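Local coordinates for protein parvulin 42 (Trypanosoma brucei brucei, PDB 6GMP) that probably catalyses the cis-trans isomerisation of peptidyl-prolyl bonds through this C-terminal parvulin-type domain of a longer protein, at residues D17-S22 / E110-V115. Numbering follows the deposited sequence.
Sequences DVRRPS and ETELGV
Val18 presses its isopropyl group against the turn of the hairpin formed by strands 109-111 and 114-120, and this is where the packing is tight. What it meets is main chain: CB lies 3.4 Å from Glu112 O, and CG1, anti to the carbonyl carbon (chi1 -53°), reaches Leu113 O at 3.4 Å. The same methyl comes within 3.7 Å of Gly114 N. Gly114 leaves the turn with a positive phi, a conformation at which a beta carbon would collide with the carbonyl oxygen of Leu113, so the backbone there calls for glycine. The hairpin end is a type I turn from Thr111 to Gly114, reinforced by an ST turn in which Leu113 N donates to Thr111 OG1 (3.1 Å); His116 hydrogen-bonds to the same hydroxyl.

The solvent side is looser and carried by two arginines, one through charge and the other through contact with a methyl. Arg19, bent at chi3, crosses Glu112 at about a right angle, and its NH2 forms a salt bridge with Glu112 OE1 at 3.2 Å, in which the hydrogen bond is weak (133° at the hydrogen). The guanidinium and carboxylate planes stand 80° apart rather than pairing side by side. Arg20 runs alongside Leu113 in the same direction, the edge of its guanidinium meeting CD2 through NH2.

The contact thus lays the loop that follows strand 6-13 against the hairpin at one end of the antiparallel parvulin sheet. Beyond the turn, Val115 pairs through its backbone with Val13 and packs on helix 37-49, whose first residue, Arg37, forms a salt bridge with Glu110.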
ATOM      1  N   ASP A  17       0.041 -10.308 -12.778  1.00 21.34           N
ATOM      2  CA  ASP A  17      -0.703 -11.502 -12.385  1.00 22.60           C
ATOM      3  C   ASP A  17      -1.865 -11.241 -11.422  1.00 23.72           C
ATOM      4  O   ASP A  17      -2.546 -12.189 -11.031  1.00 26.54           O
ATOM      5  CB  ASP A  17       0.238 -12.554 -11.791  1.00 24.96           C
ATOM      6  CG  ASP A  17       1.165 -13.161 -12.828  1.00 27.84           C
ATOM      7  OD1 ASP A  17       0.845 -13.101 -14.032  1.00 32.81           O
ATOM      8  OD2 ASP A  17       2.208 -13.717 -12.426  1.00 38.19           O
ATOM      9  N   VAL A  18      -2.125  -9.987 -11.059  1.00 21.53           N
ATOM     10  CA  VAL A  18      -3.289  -9.701 -10.214  1.00 24.98           C
ATOM     11  C   VAL A  18      -4.560  -9.782 -11.074  1.00 27.76           C
ATOM     12  O   VAL A  18      -4.494  -9.769 -12.302  1.00 31.20           O
ATOM     13  CB  VAL A  18      -3.189  -8.341  -9.476  1.00 22.22           C
ATOM     14  CG1 VAL A  18      -1.879  -8.226  -8.698  1.00 22.84           C
ATOM     15  CG2 VAL A  18      -3.360  -7.175 -10.437  1.00 24.42           C
ATOM     16  N   ARG A  19      -5.712  -9.881 -10.433  1.00 35.84           N
ATOM     17  CA  ARG A  19      -6.952 -10.080 -11.180  1.00 38.86           C
ATOM     18  C   ARG A  19      -7.324  -8.875 -12.052  1.00 43.77           C
ATOM     19  O   ARG A  19      -7.869  -9.043 -13.148  1.00 42.00           O
ATOM     20  CB  ARG A  19      -8.102 -10.462 -10.237  1.00 47.61           C
ATOM     21  CG  ARG A  19      -8.188  -9.638  -8.959  1.00 56.80           C
ATOM     22  CD  ARG A  19      -9.237 -10.194  -8.023  1.00 69.16           C
ATOM     23  NE  ARG A  19      -8.723 -11.287  -7.200  1.00 73.05           N
ATOM     24  CZ  ARG A  19      -9.406 -12.384  -6.882  1.00 71.04           C
ATOM     25  NH1 ARG A  19     -10.641 -12.568  -7.328  1.00 76.09           N
ATOM     26  NH2 ARG A  19      -8.842 -13.308  -6.120  1.00 67.61           N
ATOM     27  N   ARG A  20      -7.026  -7.669 -11.570  1.00 39.30           N
ATOM     28  CA  ARG A  20      -7.246  -6.443 -12.339  1.00 32.01           C
ATOM     29  C   ARG A  20      -5.940  -5.678 -12.486  1.00 27.61           C
ATOM     30  O   ARG A  20      -5.675  -4.726 -11.739  1.00 28.82           O
ATOM     31  CB  ARG A  20      -8.262  -5.545 -11.651  1.00 33.76           C
ATOM     32  CG  ARG A  20      -9.675  -6.093 -11.630  1.00 51.10           C
ATOM     33  CD  ARG A  20     -10.520  -5.314 -10.638  1.00 60.65           C
ATOM     34  NE  ARG A  20      -9.879  -5.334  -9.325  1.00 58.84           N
ATOM     35  CZ  ARG A  20      -9.923  -6.366  -8.488  1.00 58.78           C
ATOM     36  NH1 ARG A  20     -10.609  -7.461  -8.810  1.00 64.75           N
ATOM     37  NH2 ARG A  20      -9.289  -6.300  -7.326  1.00 46.51           N
ATOM     38  N   PRO A  21      -5.107  -6.086 -13.442  1.00 25.91           N
ATOM     39  CA  PRO A  21      -3.804  -5.446 -13.607  1.00 24.41           C
ATOM     40  C   PRO A  21      -3.889  -4.134 -14.379  1.00 27.12           C
ATOM     41  O   PRO A  21      -3.340  -4.011 -15.471  1.00 25.76           O
ATOM     42  CB  PRO A  21      -3.011  -6.496 -14.389  1.00 28.05           C
ATOM     43  CG  PRO A  21      -4.051  -7.182 -15.221  1.00 25.83           C
ATOM     44  CD  PRO A  21      -5.293  -7.208 -14.385  1.00 24.87           C
ATOM     45  N   SER A  22      -4.594  -3.169 -13.801  1.00 27.87           N
ATOM     46  CA  SER A  22      -4.667  -1.817 -14.336  1.00 27.25           C
ATOM     47  C   SER A  22      -4.664  -0.863 -13.152  1.00 24.25           C
ATOM     48  O   SER A  22      -5.265  -1.154 -12.115  1.00 26.73           O
ATOM     49  CB  SER A  22      -5.944  -1.624 -15.158  1.00 35.95           C
ATOM     50  OG  SER A  22      -5.954  -2.464 -16.296  1.00 50.54           O
ATOM     51  N   GLU A 110       2.123  -8.920   0.539  1.00 30.35           N
ATOM     52  CA  GLU A 110       1.485  -9.288  -0.700  1.00 30.84           C
ATOM     53  C   GLU A 110       0.106  -9.887  -0.468  1.00 31.81           C
ATOM     54  O   GLU A 110      -0.114 -10.647   0.485  1.00 36.04           O
ATOM     55  CB  GLU A 110       2.371 -10.286  -1.423  1.00 37.12           C
ATOM     56  CG  GLU A 110       1.901 -10.617  -2.797  1.00 43.47           C
ATOM     57  CD  GLU A 110       2.788 -11.638  -3.451  1.00 39.75           C
ATOM     58  OE1 GLU A 110       3.693 -12.158  -2.760  1.00 41.96           O
ATOM     59  OE2 GLU A 110       2.571 -11.919  -4.643  1.00 41.17           O
ATOM     60  N   THR A 111      -0.820  -9.535  -1.350  1.00 31.77           N
ATOM     61  CA  THR A 111      -2.114 -10.191  -1.415  1.00 28.16           C
ATOM     62  C   THR A 111      -2.478 -10.388  -2.882  1.00 32.09           C
ATOM     63  O   THR A 111      -1.669 -10.103  -3.765  1.00 30.28           O
ATOM     64  CB  THR A 111      -3.207  -9.356  -0.761  1.00 27.77           C
ATOM     65  OG1 THR A 111      -3.483  -8.214  -1.577  1.00 27.24           O
ATOM     66  CG2 THR A 111      -2.786  -8.906   0.631  1.00 28.94           C
ATOM     67  N   GLU A 112      -3.697 -10.848  -3.140  1.00 32.29           N
ATOM     68  CA  GLU A 112      -4.172 -11.029  -4.504  1.00 37.21           C
ATOM     69  C   GLU A 112      -4.201  -9.712  -5.271  1.00 32.50           C
ATOM     70  O   GLU A 112      -4.188  -9.713  -6.507  1.00 35.92           O
ATOM     71  CB  GLU A 112      -5.576 -11.634  -4.493  1.00 40.43           C
ATOM     72  CG  GLU A 112      -5.616 -13.098  -4.099  1.00 46.26           C
ATOM     73  CD  GLU A 112      -5.074 -14.004  -5.187  1.00 62.41           C
ATOM     74  OE1 GLU A 112      -5.867 -14.415  -6.061  1.00 71.48           O
ATOM     75  OE2 GLU A 112      -3.860 -14.305  -5.172  1.00 63.37           O
ATOM     76  N   LEU A 113      -4.268  -8.606  -4.537  1.00 30.99           N
ATOM     77  CA  LEU A 113      -4.383  -7.278  -5.135  1.00 27.17           C
ATOM     78  C   LEU A 113      -3.061  -6.738  -5.653  1.00 26.73           C
ATOM     79  O   LEU A 113      -3.048  -5.857  -6.512  1.00 27.96           O
ATOM     80  CB  LEU A 113      -4.945  -6.287  -4.119  1.00 28.36           C
ATOM     81  CG  LEU A 113      -6.342  -6.594  -3.586  1.00 28.91           C
ATOM     82  CD1 LEU A 113      -6.687  -5.588  -2.510  1.00 33.17           C
ATOM     83  CD2 LEU A 113      -7.361  -6.576  -4.702  1.00 36.84           C
ATOM     84  N   GLY A 114      -1.961  -7.245  -5.106  1.00 25.60           N
ATOM     85  CA  GLY A 114      -0.637  -6.718  -5.395  1.00 23.62           C
ATOM     86  C   GLY A 114       0.214  -6.654  -4.143  1.00 21.79           C
ATOM     87  O   GLY A 114      -0.013  -7.397  -3.183  1.00 24.78           O
ATOM     88  N   VAL A 115       1.195  -5.764  -4.161  1.00 21.64           N
ATOM     89  CA  VAL A 115       2.107  -5.613  -3.048  1.00 20.67           C
ATOM     90  C   VAL A 115       1.785  -4.312  -2.319  1.00 19.29           C
ATOM     91  O   VAL A 115       1.773  -3.239  -2.928  1.00 19.00           O
ATOM     92  CB  VAL A 115       3.570  -5.621  -3.539  1.00 22.20           C
ATOM     93  CG1 VAL A 115       4.532  -5.536  -2.363  1.00 24.72           C
ATOM     94  CG2 VAL A 115       3.838  -6.878  -4.367  1.00 23.82           C
TER